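Local coordinates for angiopoietin-related protein 3 (Homo sapiens, PDB 6EUA) that raises plasma triglycerides by inhibiting lipoprotein lipase, and through its fibrinogen-like domain, the part in this structure, mediates endothelial cell adhesion, at residues Thr126-Ala131 with Pro141-Leu146. Residues are numbered along the deposited sequence; the frame is centred on the assembly and turned at random.
Sequences TLHLVA and PENKDL
A single water is gripped by three backbone atoms: it accepts from L129 N at 2.8 Å and lies within hydrogen-bonding distance of P141 O and K144 O, the latter closer at 2.6 Å. It fills in for a direct strand pairing at the edge of the large antiparallel sheet of the fibrinogen C-terminal domain, where strand 127-134, already paired with strand 109-118, meets the loop 141-146. On one side of the water, L127 and L146 form an isolated antiparallel hydrogen-bonded pair, L127 N to L146 O and L146 N to L127 O, each 2.8 Å. On the other, N143 N points almost straight down the C=O axis of L129, its distance to L129 O 2.9 Å. The E142 side chain, extended beyond CG, then reaches A131 N, which meets OE1 from above the carboxylate plane at 2.8 Å. An alanine at E142 would remove this acceptor and would probably loosen the loop's hold on the strand at A131. On the face that carries L127 and L129, L129 CD1 approaches L146 CD1 to 4.2 Å, while W170 of strand 169-171 packs on both L127 and L146. On the face of H128 and V130, H128 NE2 comes to 3.4 Å from N143 CA, the ring plane 58° from that of the amide, and N143 OD1 sits 3.4 Å from V130 CG2.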
loop_
_atom_site.group_PDB
_atom_site.type_symbol
_atom_site.label_atom_id
_atom_site.label_comp_id
_atom_site.label_asym_id
_atom_site.label_seq_id
_atom_site.Cartn_x
_atom_site.Cartn_y
_atom_site.Cartn_z
ATOM N N THR A 126 -28.609 -3.379 12.109
ATOM C CA THR A 126 -29.379 -2.141 12.127
ATOM C C THR A 126 -28.545 -0.984 12.665
ATOM O O THR A 126 -27.918 -1.091 13.723
ATOM C CB THR A 126 -30.637 -2.322 12.960
ATOM O OG1 THR A 126 -31.431 -3.352 12.361
ATOM C CG2 THR A 126 -31.437 -1.036 12.991
ATOM N N LEU A 127 -28.546 0.123 11.929
ATOM C CA LEU A 127 -27.733 1.291 12.230
ATOM C C LEU A 127 -28.612 2.428 12.732
ATOM O O LEU A 127 -29.663 2.708 12.151
ATOM C CB LEU A 127 -26.973 1.741 10.986
ATOM C CG LEU A 127 -25.982 2.879 11.168
ATOM C CD1 LEU A 127 -24.755 2.321 11.873
ATOM C CD2 LEU A 127 -25.611 3.458 9.812
ATOM N N HIS A 128 -28.178 3.088 13.806
ATOM C CA HIS A 128 -28.902 4.213 14.394
ATOM C C HIS A 128 -27.932 5.384 14.526
ATOM O O HIS A 128 -26.989 5.321 15.323
ATOM C CB HIS A 128 -29.500 3.822 15.750
ATOM C CG HIS A 128 -30.312 4.902 16.395
ATOM N ND1 HIS A 128 -29.823 5.697 17.410
ATOM C CD2 HIS A 128 -31.583 5.317 16.175
ATOM C CE1 HIS A 128 -30.753 6.560 17.780
ATOM N NE2 HIS A 128 -31.832 6.348 17.048
ATOM N N LEU A 129 -28.155 6.447 13.749
ATOM C CA LEU A 129 -27.240 7.584 13.664
ATOM C C LEU A 129 -27.855 8.858 14.226
ATOM O O LEU A 129 -29.062 9.099 14.098
ATOM C CB LEU A 129 -26.821 7.888 12.219
ATOM C CG LEU A 129 -26.268 6.839 11.269
ATOM C CD1 LEU A 129 -26.281 7.377 9.840
ATOM C CD2 LEU A 129 -24.879 6.494 11.680
ATOM N N VAL A 130 -26.994 9.698 14.796
ATOM C CA VAL A 130 -27.330 11.074 15.162
ATOM C C VAL A 130 -26.187 11.968 14.697
ATOM O O VAL A 130 -25.029 11.717 15.039
ATOM C CB VAL A 130 -27.552 11.235 16.679
ATOM C CG1 VAL A 130 -27.780 12.705 17.024
ATOM C CG2 VAL A 130 -28.718 10.376 17.151
ATOM N N ALA A 131 -26.502 13.010 13.930
ATOM C CA ALA A 131 -25.454 13.872 13.389
ATOM C C ALA A 131 -24.865 14.776 14.471
ATOM O O ALA A 131 -25.582 15.293 15.333
ATOM C CB ALA A 131 -25.995 14.718 12.233
ATOM N N PRO A 141 -31.307 9.573 7.136
ATOM C CA PRO A 141 -32.283 9.833 8.207
ATOM C C PRO A 141 -31.680 9.602 9.586
ATOM O O PRO A 141 -31.038 8.580 9.835
ATOM C CB PRO A 141 -33.405 8.835 7.910
ATOM C CG PRO A 141 -33.275 8.534 6.445
ATOM C CD PRO A 141 -31.798 8.588 6.157
ATOM N N GLU A 142 -31.891 10.561 10.484
ATOM C CA GLU A 142 -31.381 10.470 11.845
ATOM C C GLU A 142 -32.442 9.920 12.798
ATOM O O GLU A 142 -33.646 10.048 12.568
ATOM C CB GLU A 142 -30.920 11.837 12.349
ATOM C CG GLU A 142 -29.815 12.487 11.551
ATOM C CD GLU A 142 -29.390 13.823 12.148
ATOM O OE1 GLU A 142 -29.127 13.865 13.374
ATOM O OE2 GLU A 142 -29.340 14.830 11.398
ATOM N N ASN A 143 -31.967 9.316 13.893
ATOM C CA ASN A 143 -32.820 8.827 14.982
ATOM C C ASN A 143 -33.809 7.764 14.511
ATOM O O ASN A 143 -34.909 7.629 15.054
ATOM C CB ASN A 143 -33.550 9.983 15.665
ATOM C CG ASN A 143 -32.641 10.766 16.567
ATOM O OD1 ASN A 143 -32.054 10.214 17.500
ATOM N ND2 ASN A 143 -32.492 12.055 16.284
ATOM N N LYS A 144 -33.416 7.014 13.487
ATOM C CA LYS A 144 -34.220 5.953 12.907
ATOM C C LYS A 144 -33.386 4.682 12.826
ATOM O O LYS A 144 -32.165 4.732 12.638
ATOM C CB LYS A 144 -34.721 6.330 11.503
ATOM C CG LYS A 144 -35.331 7.723 11.411
ATOM C CD LYS A 144 -36.828 7.672 11.560
ATOM C CE LYS A 144 -37.419 9.070 11.724
ATOM N NZ LYS A 144 -38.133 9.205 13.030
ATOM N N ASP A 145 -34.063 3.543 12.950
ATOM C CA ASP A 145 -33.428 2.240 12.763
ATOM C C ASP A 145 -33.252 1.982 11.269
ATOM O O ASP A 145 -34.237 1.828 10.540
ATOM C CB ASP A 145 -34.270 1.141 13.411
ATOM C CG ASP A 145 -34.281 1.230 14.930
ATOM O OD1 ASP A 145 -35.289 0.830 15.551
ATOM O OD2 ASP A 145 -33.278 1.706 15.500
ATOM N N LEU A 146 -32.004 1.933 10.809
ATOM C CA LEU A 146 -31.698 1.728 9.397
ATOM C C LEU A 146 -31.235 0.296 9.164
ATOM O O LEU A 146 -30.222 -0.128 9.725
ATOM C CB LEU A 146 -30.626 2.706 8.926
ATOM C CG LEU A 146 -30.922 4.162 9.261
ATOM C CD1 LEU A 146 -29.658 4.968 9.125
ATOM C CD2 LEU A 146 -32.017 4.674 8.349
HETATM O O HOH W 1 -30.495 6.725 12.163
#